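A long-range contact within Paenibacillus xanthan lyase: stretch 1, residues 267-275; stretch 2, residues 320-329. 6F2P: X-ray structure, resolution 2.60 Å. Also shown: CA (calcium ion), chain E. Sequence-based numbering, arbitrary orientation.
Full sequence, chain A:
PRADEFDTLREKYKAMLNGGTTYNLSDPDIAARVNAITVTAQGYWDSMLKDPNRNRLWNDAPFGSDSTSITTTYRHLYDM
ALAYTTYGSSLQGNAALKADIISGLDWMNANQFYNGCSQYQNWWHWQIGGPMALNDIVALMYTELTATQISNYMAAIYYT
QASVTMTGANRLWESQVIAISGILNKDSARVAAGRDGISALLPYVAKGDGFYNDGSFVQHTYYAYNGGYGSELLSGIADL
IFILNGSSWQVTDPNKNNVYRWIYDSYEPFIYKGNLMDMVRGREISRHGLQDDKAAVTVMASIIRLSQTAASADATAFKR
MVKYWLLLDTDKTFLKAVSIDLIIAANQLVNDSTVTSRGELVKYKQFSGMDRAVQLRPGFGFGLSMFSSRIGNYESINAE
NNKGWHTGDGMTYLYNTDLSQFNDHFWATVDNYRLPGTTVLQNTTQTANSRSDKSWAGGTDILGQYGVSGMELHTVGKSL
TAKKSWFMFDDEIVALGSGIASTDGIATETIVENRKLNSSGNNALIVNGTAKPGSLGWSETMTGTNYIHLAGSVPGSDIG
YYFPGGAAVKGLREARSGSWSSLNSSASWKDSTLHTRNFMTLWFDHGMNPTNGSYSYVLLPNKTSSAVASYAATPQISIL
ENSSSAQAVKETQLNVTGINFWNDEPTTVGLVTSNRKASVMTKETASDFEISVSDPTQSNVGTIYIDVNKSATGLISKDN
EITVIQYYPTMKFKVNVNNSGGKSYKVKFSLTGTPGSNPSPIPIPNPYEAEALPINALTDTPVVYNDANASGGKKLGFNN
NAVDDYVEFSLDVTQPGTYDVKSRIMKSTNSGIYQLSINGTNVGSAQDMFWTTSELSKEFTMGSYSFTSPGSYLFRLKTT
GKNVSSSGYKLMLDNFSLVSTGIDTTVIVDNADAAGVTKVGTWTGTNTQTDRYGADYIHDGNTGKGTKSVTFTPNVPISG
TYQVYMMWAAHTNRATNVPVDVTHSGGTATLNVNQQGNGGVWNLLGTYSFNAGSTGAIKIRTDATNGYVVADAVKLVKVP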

# COMPACT_ATOMS: atom_id res chain seq x y z
N TYR A 267 -7.22 12.40 7.48
CA TYR A 267 -7.08 13.86 7.41
C TYR A 267 -5.99 14.46 8.28
O TYR A 267 -5.13 15.17 7.78
CB TYR A 267 -8.44 14.55 7.57
CG TYR A 267 -9.25 14.22 6.36
CD1 TYR A 267 -9.05 14.91 5.17
CD2 TYR A 267 -10.13 13.16 6.36
CE1 TYR A 267 -9.73 14.57 4.03
CE2 TYR A 267 -10.83 12.81 5.22
CZ TYR A 267 -10.62 13.51 4.06
OH TYR A 267 -11.29 13.17 2.92
N GLU A 268 -6.00 14.14 9.56
CA GLU A 268 -4.97 14.62 10.47
C GLU A 268 -3.53 14.39 9.96
O GLU A 268 -2.70 15.29 10.06
CB GLU A 268 -5.17 14.04 11.88
CG GLU A 268 -4.34 14.73 12.94
CD GLU A 268 -4.43 14.06 14.28
OE1 GLU A 268 -4.88 12.90 14.31
OE2 GLU A 268 -4.07 14.68 15.30
N PRO A 269 -3.24 13.19 9.41
CA PRO A 269 -1.85 13.05 8.98
C PRO A 269 -1.51 13.91 7.76
O PRO A 269 -0.33 14.15 7.48
CB PRO A 269 -1.74 11.56 8.60
CG PRO A 269 -2.94 10.90 9.18
CD PRO A 269 -4.01 11.95 9.24
N PHE A 270 -2.53 14.38 7.05
CA PHE A 270 -2.30 15.12 5.82
C PHE A 270 -2.44 16.61 5.98
O PHE A 270 -2.34 17.36 5.00
CB PHE A 270 -3.22 14.62 4.70
CG PHE A 270 -2.93 13.22 4.27
CD1 PHE A 270 -1.74 12.91 3.64
CD2 PHE A 270 -3.84 12.21 4.52
CE1 PHE A 270 -1.47 11.61 3.24
CE2 PHE A 270 -3.58 10.92 4.13
CZ PHE A 270 -2.39 10.62 3.49
N ILE A 271 -2.68 17.06 7.21
CA ILE A 271 -2.67 18.50 7.47
C ILE A 271 -1.41 18.85 8.21
O ILE A 271 -1.25 18.50 9.39
CB ILE A 271 -3.88 18.98 8.27
CG1 ILE A 271 -5.16 18.79 7.45
CG2 ILE A 271 -3.73 20.46 8.66
CD1 ILE A 271 -6.39 19.09 8.23
N TYR A 272 -0.50 19.53 7.52
CA TYR A 272 0.70 19.99 8.18
C TYR A 272 0.59 21.47 8.44
O TYR A 272 0.66 22.28 7.52
CB TYR A 272 1.95 19.66 7.37
CG TYR A 272 3.19 19.74 8.22
CD1 TYR A 272 3.56 18.68 9.04
CD2 TYR A 272 3.96 20.89 8.24
CE1 TYR A 272 4.68 18.75 9.83
CE2 TYR A 272 5.09 20.97 9.03
CZ TYR A 272 5.44 19.90 9.83
OH TYR A 272 6.57 19.99 10.62
N LYS A 273 0.39 21.82 9.71
CA LYS A 273 0.32 23.22 10.13
C LYS A 273 -0.55 24.09 9.22
O LYS A 273 -0.17 25.20 8.83
CB LYS A 273 1.73 23.79 10.27
CG LYS A 273 2.57 23.03 11.29
CD LYS A 273 3.96 23.62 11.42
CE LYS A 273 4.73 22.94 12.53
NZ LYS A 273 6.05 23.60 12.76
N GLY A 274 -1.72 23.57 8.87
CA GLY A 274 -2.70 24.33 8.11
C GLY A 274 -2.65 24.07 6.62
O GLY A 274 -3.41 24.66 5.86
N ASN A 275 -1.74 23.20 6.21
CA ASN A 275 -1.56 22.86 4.81
C ASN A 275 -2.03 21.44 4.52
O ASN A 275 -1.48 20.48 5.06
CB ASN A 275 -0.09 23.00 4.42
CG ASN A 275 0.40 24.42 4.54
OD1 ASN A 275 -0.28 25.36 4.13
ND2 ASN A 275 1.58 24.59 5.10
N ARG A 320 -8.74 19.85 19.92
CA ARG A 320 -7.34 20.09 20.24
C ARG A 320 -6.52 20.26 18.98
O ARG A 320 -5.65 21.12 18.91
CB ARG A 320 -6.76 18.96 21.10
CG ARG A 320 -7.27 18.97 22.54
CD ARG A 320 -6.45 18.05 23.43
NE ARG A 320 -5.17 18.65 23.81
CZ ARG A 320 -4.02 17.98 23.90
NH1 ARG A 320 -3.98 16.68 23.62
NH2 ARG A 320 -2.91 18.61 24.26
N MET A 321 -6.79 19.45 17.97
CA MET A 321 -6.00 19.55 16.76
C MET A 321 -6.37 20.82 15.97
O MET A 321 -5.49 21.53 15.46
CB MET A 321 -6.09 18.26 15.92
CG MET A 321 -7.46 17.97 15.33
SD MET A 321 -7.46 16.46 14.33
CE MET A 321 -7.54 15.20 15.59
N VAL A 322 -7.66 21.12 15.89
CA VAL A 322 -8.11 22.35 15.24
C VAL A 322 -7.56 23.59 15.94
O VAL A 322 -7.13 24.54 15.28
CB VAL A 322 -9.65 22.41 15.11
CG1 VAL A 322 -10.12 23.79 14.68
CG2 VAL A 322 -10.12 21.38 14.13
N LYS A 323 -7.54 23.59 17.27
CA LYS A 323 -6.98 24.72 17.99
C LYS A 323 -5.53 24.94 17.60
O LYS A 323 -5.14 26.07 17.28
CB LYS A 323 -7.09 24.54 19.51
CG LYS A 323 -6.65 25.78 20.30
CD LYS A 323 -7.24 25.79 21.70
CE LYS A 323 -6.97 27.12 22.39
NZ LYS A 323 -7.63 27.22 23.72
N TYR A 324 -4.75 23.86 17.64
CA TYR A 324 -3.34 23.87 17.22
C TYR A 324 -3.16 24.56 15.89
O TYR A 324 -2.33 25.47 15.76
CB TYR A 324 -2.81 22.43 17.13
CG TYR A 324 -1.38 22.31 16.65
CD1 TYR A 324 -0.32 22.78 17.42
CD2 TYR A 324 -1.08 21.71 15.43
CE1 TYR A 324 1.00 22.66 16.99
CE2 TYR A 324 0.24 21.59 14.99
CZ TYR A 324 1.27 22.07 15.78
OH TYR A 324 2.59 21.96 15.36
N TRP A 325 -3.93 24.14 14.90
CA TRP A 325 -3.83 24.70 13.56
C TRP A 325 -4.29 26.16 13.48
O TRP A 325 -3.76 26.94 12.68
CB TRP A 325 -4.64 23.86 12.57
CG TRP A 325 -4.11 22.47 12.37
CD1 TRP A 325 -2.80 22.07 12.35
CD2 TRP A 325 -4.89 21.28 12.18
NE1 TRP A 325 -2.72 20.71 12.14
CE2 TRP A 325 -3.99 20.20 12.03
CE3 TRP A 325 -6.27 21.01 12.11
CZ2 TRP A 325 -4.41 18.89 11.82
CZ3 TRP A 325 -6.69 19.71 11.90
CH2 TRP A 325 -5.77 18.67 11.76
N LEU A 326 -5.27 26.53 14.29
CA LEU A 326 -5.80 27.89 14.24
C LEU A 326 -4.81 28.86 14.85
O LEU A 326 -4.66 29.98 14.37
CB LEU A 326 -7.13 27.99 14.98
CG LEU A 326 -8.35 27.41 14.28
CD1 LEU A 326 -9.53 27.33 15.23
CD2 LEU A 326 -8.69 28.27 13.08
N LEU A 327 -4.14 28.42 15.91
CA LEU A 327 -3.12 29.22 16.58
C LEU A 327 -1.92 29.48 15.66
O LEU A 327 -1.21 30.48 15.80
CB LEU A 327 -2.66 28.51 17.86
CG LEU A 327 -3.71 28.44 18.97
CD1 LEU A 327 -3.30 27.43 20.01
CD2 LEU A 327 -3.92 29.80 19.60
N LEU A 328 -1.69 28.56 14.73
CA LEU A 328 -0.59 28.70 13.80
C LEU A 328 -0.97 29.63 12.67
O LEU A 328 -0.10 30.21 12.03
CB LEU A 328 -0.19 27.33 13.23
CG LEU A 328 0.47 26.40 14.24
CD1 LEU A 328 0.64 25.01 13.66
CD2 LEU A 328 1.80 26.95 14.66
N ASP A 329 -2.27 29.77 12.45
CA ASP A 329 -2.79 30.53 11.31
C ASP A 329 -2.77 32.04 11.56
O ASP A 329 -3.82 32.70 11.60
CB ASP A 329 -4.21 30.05 10.97
CG ASP A 329 -4.62 30.42 9.56
OD1 ASP A 329 -3.75 30.87 8.79
OD2 ASP A 329 -5.82 30.25 9.22
CA CA E . -2.22 30.74 6.88
O HOH W 1 -0.01 19.71 11.97
O HOH W 2 -0.83 30.19 8.76
O HOH W 3 -2.88 28.46 6.84
O HOH W 4 -0.74 30.90 4.56

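The contact is small, burying 390 Å² summed over both sides, and no direct hydrogen bond crosses it. It rests on packing around one aromatic side chain, with a single water supplying the polar link. Stretch 2 is largely helical, continuing a helix that begins earlier in the chain; Met 321, Tyr 324, Trp 325 and Leu 328 make the contacts, the spacing expected of one side of a helix. Stretch 1 passes from a short 3-10 segment into a strand and then a turn; the two backbones are nearer at the turn, where the CA atoms of Gly 274 and Trp 325 lie 5.6 Å apart, than at the other end, where those of Glu 268 and Met 321 are 8.1 Å apart.

Apolar packing centres on Trp 325, which has 109 Å² covered, the largest share of any residue here. Its CA-to-CB bond points sideways, but chi1 of -66° (m) and chi2 of -37° bring the indole closer to stretch 1. Ile 271 points toward the helix and sets its CG2 methyl over one ring face. The evidence is a CH-pi geometry with Ile 271 CG2 3.7 Å from the centroid of the Trp 325 five-membered ring and 23° off the ring normal; the nearest atoms, Ile 271 CG2 and Trp 325 CE2, are 3.4 Å apart. A branched aliphatic residue suits this place because the methyl on its beta carbon reaches the ring directly. Further along the indole, Glu 268 CG lies 4.3 Å from Trp 325 CZ2.

At the ends of the contact, the aliphatic parts of polar side chains and apolar side chains pack together. The CA-to-CB bond of Lys 273 points away overall, yet its extended chain runs past the helix: Lys 273 CG is 3.6 Å from Leu 328 CD1, and Lys 273 CE is 3.7 Å from Tyr 324 OH. Stretch 2 covers 72 Å² of Lys 273, and the aliphatic part of its chain makes the contact with Leu 328. At the other end, Met 321 CE approaches Glu 268 OE2 to 3.5 Å, an oxygen against a methyl in van der Waals contact; that carboxylate oxygen is hydrogen-bonded elsewhere in the structure.

The polar link is water 1. It donates to Ile 271 O (3.1 Å from the water O) and accepts from Lys 273 N (3.1 Å) and from Trp 325 NE1 (2.9 Å). The indole nitrogen is therefore satisfied without a direct protein partner, and two backbone groups of stretch 1 are joined to the helix through one site.

The closest backbone approach falls at a turn. Tyr 272 to Asn 275 form a type I' turn, closed by Tyr 272 N to Asn 275 O at 2.8 Å and Asn 275 N to Tyr 272 O at 2.9 Å. Gly 274, at phi/psi 96/0, occupies a conformation in which a CB would be jammed against the carbonyl O of the preceding residue, so the backbone itself calls for glycine. Its N lies 3.9 Å from Trp 325 CD1.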